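MRNA export factor (Human herpesvirus 1, PDB 4YXP) regulates viral gene expression, mediates nuclear export of intronless viral mRNAs and inhibits host splicing, here represented by its folded C-terminal domain. Local coordinates at residues N133-A147 with L199-Y212. Residues are numbered along the deposited sequence; the frame is centred on the assembly and turned at random.
Sequences NLPLRPQDPIIGTTA and LANRVERGVAEIDY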
# COMPACT_ATOMS: atom_id res chain seq x y z
N ASN B 133 -25.89 -9.52 18.00
CA ASN B 133 -26.30 -10.72 17.27
C ASN B 133 -26.76 -10.35 15.86
O ASN B 133 -27.67 -10.98 15.31
CB ASN B 133 -27.42 -11.45 18.02
CG ASN B 133 -27.42 -12.95 17.76
OD1 ASN B 133 -26.36 -13.55 17.57
ND2 ASN B 133 -28.60 -13.55 17.74
N LEU B 134 -26.14 -9.33 15.29
CA LEU B 134 -26.44 -8.91 13.93
C LEU B 134 -25.56 -9.66 12.93
O LEU B 134 -24.38 -9.90 13.19
CB LEU B 134 -26.23 -7.41 13.77
CG LEU B 134 -27.22 -6.52 14.53
CD1 LEU B 134 -26.74 -5.08 14.53
CD2 LEU B 134 -28.61 -6.62 13.91
N PRO B 135 -26.14 -10.05 11.77
CA PRO B 135 -25.36 -10.69 10.71
C PRO B 135 -24.20 -9.84 10.19
O PRO B 135 -24.35 -8.64 10.02
CB PRO B 135 -26.39 -10.91 9.60
CG PRO B 135 -27.69 -10.99 10.30
CD PRO B 135 -27.58 -10.04 11.45
N LEU B 136 -23.06 -10.48 9.93
CA LEU B 136 -21.93 -9.84 9.26
C LEU B 136 -22.10 -9.99 7.75
O LEU B 136 -22.01 -11.10 7.22
CB LEU B 136 -20.60 -10.46 9.70
CG LEU B 136 -20.30 -10.46 11.21
CD1 LEU B 136 -19.05 -11.27 11.51
CD2 LEU B 136 -20.15 -9.04 11.73
N ARG B 137 -22.33 -8.88 7.06
CA ARG B 137 -22.66 -8.91 5.63
C ARG B 137 -21.51 -8.37 4.76
O ARG B 137 -20.97 -7.30 5.05
CB ARG B 137 -23.92 -8.10 5.36
CG ARG B 137 -25.06 -8.37 6.35
CD ARG B 137 -26.23 -7.41 6.17
NE ARG B 137 -25.78 -6.03 6.00
CZ ARG B 137 -25.91 -5.31 4.88
NH1 ARG B 137 -26.51 -5.81 3.80
NH2 ARG B 137 -25.45 -4.07 4.85
N PRO B 138 -21.14 -9.09 3.69
CA PRO B 138 -20.06 -8.60 2.81
C PRO B 138 -20.38 -7.28 2.11
O PRO B 138 -19.44 -6.57 1.73
CB PRO B 138 -19.91 -9.72 1.78
CG PRO B 138 -20.45 -10.93 2.44
CD PRO B 138 -21.56 -10.45 3.31
N GLN B 139 -21.66 -6.95 1.95
CA GLN B 139 -22.08 -5.76 1.22
C GLN B 139 -22.00 -4.52 2.11
O GLN B 139 -22.08 -3.39 1.64
CB GLN B 139 -23.51 -5.93 0.68
CG GLN B 139 -23.73 -7.20 -0.13
CD GLN B 139 -23.89 -8.45 0.74
OE1 GLN B 139 -24.16 -8.35 1.94
NE2 GLN B 139 -23.72 -9.62 0.13
N ASP B 140 -21.88 -4.77 3.41
CA ASP B 140 -21.63 -3.74 4.41
C ASP B 140 -20.36 -2.97 4.03
O ASP B 140 -19.33 -3.58 3.79
CB ASP B 140 -21.52 -4.41 5.78
CG ASP B 140 -21.18 -3.46 6.90
OD1 ASP B 140 -20.20 -2.70 6.78
OD2 ASP B 140 -21.89 -3.51 7.93
N PRO B 141 -20.42 -1.62 3.94
CA PRO B 141 -19.22 -0.89 3.49
C PRO B 141 -17.97 -1.10 4.34
O PRO B 141 -16.86 -1.09 3.80
CB PRO B 141 -19.66 0.58 3.55
CG PRO B 141 -21.14 0.53 3.37
CD PRO B 141 -21.58 -0.72 4.06
N ILE B 142 -18.14 -1.29 5.64
CA ILE B 142 -17.01 -1.44 6.55
C ILE B 142 -16.43 -2.85 6.41
O ILE B 142 -15.22 -3.02 6.22
CB ILE B 142 -17.41 -1.12 8.00
CG1 ILE B 142 -17.78 0.36 8.12
CG2 ILE B 142 -16.29 -1.47 8.97
CD1 ILE B 142 -18.30 0.77 9.49
N ILE B 143 -17.29 -3.86 6.50
CA ILE B 143 -16.84 -5.24 6.36
C ILE B 143 -16.31 -5.47 4.95
O ILE B 143 -15.30 -6.17 4.76
CB ILE B 143 -17.98 -6.22 6.71
CG1 ILE B 143 -18.34 -6.07 8.20
CG2 ILE B 143 -17.57 -7.66 6.40
CD1 ILE B 143 -19.52 -6.90 8.65
N GLY B 144 -16.98 -4.88 3.96
CA GLY B 144 -16.63 -5.10 2.57
C GLY B 144 -15.25 -4.61 2.13
O GLY B 144 -14.74 -5.05 1.09
N THR B 145 -14.65 -3.71 2.90
CA THR B 145 -13.34 -3.16 2.52
C THR B 145 -12.22 -3.68 3.41
O THR B 145 -11.15 -3.07 3.49
CB THR B 145 -13.35 -1.61 2.58
OG1 THR B 145 -13.78 -1.17 3.87
CG2 THR B 145 -14.27 -1.04 1.50
N THR B 146 -12.44 -4.81 4.06
CA THR B 146 -11.42 -5.42 4.91
C THR B 146 -10.11 -5.64 4.13
O THR B 146 -9.02 -5.39 4.65
CB THR B 146 -11.90 -6.76 5.51
OG1 THR B 146 -13.02 -6.52 6.37
CG2 THR B 146 -10.80 -7.43 6.32
N ALA B 147 -10.23 -6.11 2.90
CA ALA B 147 -9.06 -6.41 2.08
C ALA B 147 -8.19 -5.18 1.85
O ALA B 147 -6.98 -5.30 1.65
CB ALA B 147 -9.49 -6.99 0.74
N LEU B 199 -11.46 -12.67 7.31
CA LEU B 199 -12.63 -11.86 7.02
C LEU B 199 -12.66 -11.46 5.54
O LEU B 199 -13.68 -11.58 4.88
CB LEU B 199 -12.67 -10.62 7.92
CG LEU B 199 -13.92 -9.75 7.86
CD1 LEU B 199 -15.17 -10.54 8.18
CD2 LEU B 199 -13.78 -8.57 8.81
N ALA B 200 -11.52 -11.01 5.02
CA ALA B 200 -11.44 -10.61 3.62
C ALA B 200 -11.76 -11.79 2.70
O ALA B 200 -12.40 -11.62 1.66
CB ALA B 200 -10.05 -10.06 3.30
N ASN B 201 -11.32 -12.98 3.09
CA ASN B 201 -11.56 -14.18 2.30
C ASN B 201 -13.05 -14.47 2.17
O ASN B 201 -13.54 -14.76 1.08
CB ASN B 201 -10.84 -15.39 2.91
CG ASN B 201 -11.17 -16.68 2.18
OD1 ASN B 201 -12.00 -17.47 2.64
ND2 ASN B 201 -10.51 -16.91 1.05
N ARG B 202 -13.78 -14.40 3.28
CA ARG B 202 -15.21 -14.67 3.27
C ARG B 202 -15.94 -13.62 2.43
O ARG B 202 -16.92 -13.93 1.75
CB ARG B 202 -15.79 -14.69 4.68
CG ARG B 202 -15.09 -15.64 5.64
CD ARG B 202 -15.17 -17.09 5.20
NE ARG B 202 -14.62 -17.98 6.22
CZ ARG B 202 -13.32 -18.18 6.44
NH1 ARG B 202 -12.42 -17.55 5.70
NH2 ARG B 202 -12.93 -19.00 7.40
N VAL B 203 -15.47 -12.38 2.50
CA VAL B 203 -16.07 -11.30 1.72
C VAL B 203 -15.97 -11.61 0.23
O VAL B 203 -16.96 -11.53 -0.50
CB VAL B 203 -15.42 -9.94 2.04
CG1 VAL B 203 -15.84 -8.87 1.02
CG2 VAL B 203 -15.80 -9.49 3.45
N GLU B 204 -14.78 -11.97 -0.23
CA GLU B 204 -14.56 -12.17 -1.66
C GLU B 204 -15.22 -13.45 -2.16
O GLU B 204 -15.41 -13.62 -3.36
CB GLU B 204 -13.06 -12.18 -1.99
CG GLU B 204 -12.28 -13.38 -1.46
CD GLU B 204 -10.83 -13.36 -1.91
OE1 GLU B 204 -10.54 -13.82 -3.04
OE2 GLU B 204 -9.96 -12.89 -1.13
N ARG B 205 -15.58 -14.35 -1.24
CA ARG B 205 -16.30 -15.57 -1.62
C ARG B 205 -17.81 -15.30 -1.73
O ARG B 205 -18.58 -16.19 -2.09
CB ARG B 205 -16.04 -16.70 -0.62
CG ARG B 205 -14.59 -17.21 -0.63
CD ARG B 205 -14.41 -18.54 0.10
NE ARG B 205 -15.30 -18.69 1.25
CZ ARG B 205 -14.95 -19.23 2.42
NH1 ARG B 205 -13.71 -19.66 2.64
NH2 ARG B 205 -15.85 -19.33 3.39
N GLY B 206 -18.22 -14.08 -1.41
CA GLY B 206 -19.60 -13.66 -1.61
C GLY B 206 -20.64 -14.41 -0.79
O GLY B 206 -21.78 -14.58 -1.24
N VAL B 207 -20.27 -14.84 0.40
CA VAL B 207 -21.20 -15.56 1.27
C VAL B 207 -22.38 -14.66 1.63
O VAL B 207 -22.26 -13.44 1.64
CB VAL B 207 -20.51 -16.07 2.55
CG1 VAL B 207 -19.39 -17.04 2.20
CG2 VAL B 207 -19.98 -14.91 3.38
N ALA B 208 -23.52 -15.28 1.92
CA ALA B 208 -24.70 -14.55 2.35
C ALA B 208 -24.36 -13.71 3.58
O ALA B 208 -24.44 -12.48 3.55
CB ALA B 208 -25.85 -15.50 2.65
N GLU B 209 -23.99 -14.39 4.65
CA GLU B 209 -23.46 -13.72 5.83
C GLU B 209 -22.24 -14.47 6.34
O GLU B 209 -22.07 -15.66 6.08
CB GLU B 209 -24.53 -13.60 6.93
CG GLU B 209 -25.10 -14.91 7.42
CD GLU B 209 -26.19 -14.69 8.46
OE1 GLU B 209 -27.36 -14.50 8.07
OE2 GLU B 209 -25.87 -14.71 9.67
N ILE B 210 -21.38 -13.76 7.06
CA ILE B 210 -20.10 -14.29 7.49
C ILE B 210 -20.21 -14.88 8.89
O ILE B 210 -20.56 -14.19 9.84
CB ILE B 210 -19.02 -13.20 7.43
CG1 ILE B 210 -18.85 -12.70 5.99
CG2 ILE B 210 -17.69 -13.71 7.97
CD1 ILE B 210 -18.21 -11.34 5.89
N ASP B 211 -19.90 -16.17 9.00
CA ASP B 211 -19.90 -16.88 10.27
C ASP B 211 -19.05 -16.15 11.31
O ASP B 211 -17.94 -15.71 11.01
CB ASP B 211 -19.36 -18.30 10.07
CG ASP B 211 -19.73 -19.23 11.21
OD1 ASP B 211 -19.84 -18.77 12.36
OD2 ASP B 211 -19.91 -20.44 10.94
N TYR B 212 -19.56 -16.03 12.53
CA TYR B 212 -18.81 -15.39 13.61
C TYR B 212 -17.49 -16.11 13.86
O TYR B 212 -16.53 -15.52 14.36
CB TYR B 212 -19.62 -15.35 14.91
CG TYR B 212 -20.77 -14.36 14.96
CD1 TYR B 212 -21.08 -13.55 13.87
CD2 TYR B 212 -21.54 -14.23 16.10
CE1 TYR B 212 -22.14 -12.64 13.93
CE2 TYR B 212 -22.59 -13.33 16.17
CZ TYR B 212 -22.88 -12.54 15.09
OH TYR B 212 -23.93 -11.64 15.17
O HOH W 1 -23.05 -13.17 10.67
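Tyr212 and Leu134 mark one end of a contact in which residues 134-138 and 207-212 run antiparallel, tied directly by one backbone bond and one tyrosine hydroxyl bond while the side chains pack. The tyrosine hydroxyl donates to Leu134 O (OH to O 2.7 Å), which sits at the ring edge; the hydroxyl approaches from well above the carbonyl plane, 56° out of it. Leu136 lies obliquely against the same ring, CD1 approaching Tyr212 CD1 at 3.9 Å. Its carbonyl receives the N-H of Ile210 in the carbonyl plane (N to O 2.7 Å, 162° at the hydrogen). One water accepts from Leu136 N and donates to Ile210 O, joining the two residues a second time.

Further along, the ring of Pro138 wedges into the turn after helix 188-204, which ends in a Schellman motif at Gly206: CG comes to 3.2 Å from Val207 O and also touches the methyls Val207 CG2 and Ile210 CD1. Ile143 supplies its gamma methyl. A chi1 of -65° sets CG1 beside the backbone N and leaves CG2 anti to it, reaching Ile210 CD1 at 3.8 Å, the two side chains running past each other in opposite senses; Val203 CG2 and Leu199 CD1 also border this methyl. Thr146 crosses Leu199 at roughly a right angle. Its hydroxyl donates back to Ile143 O (OG1 to O 2.8 Å), while OG1 also touches Leu199 CD2.

The contact thus fastens the connection between helices 112-132 and 146-167, including short helix 141-144 N-capped by Asp140 OD1, to the C-terminal end of helix 188-204. Residues 199-212 belong to the CHC2-type zinc finger, although the contact lies away from the zinc site. Helix 112-132 adjoins Leu136, Ile143 and Thr146, whereas helix 75-91 meets Leu134, and Tyr268 of the second subunit packs on Pro141 and Ile142.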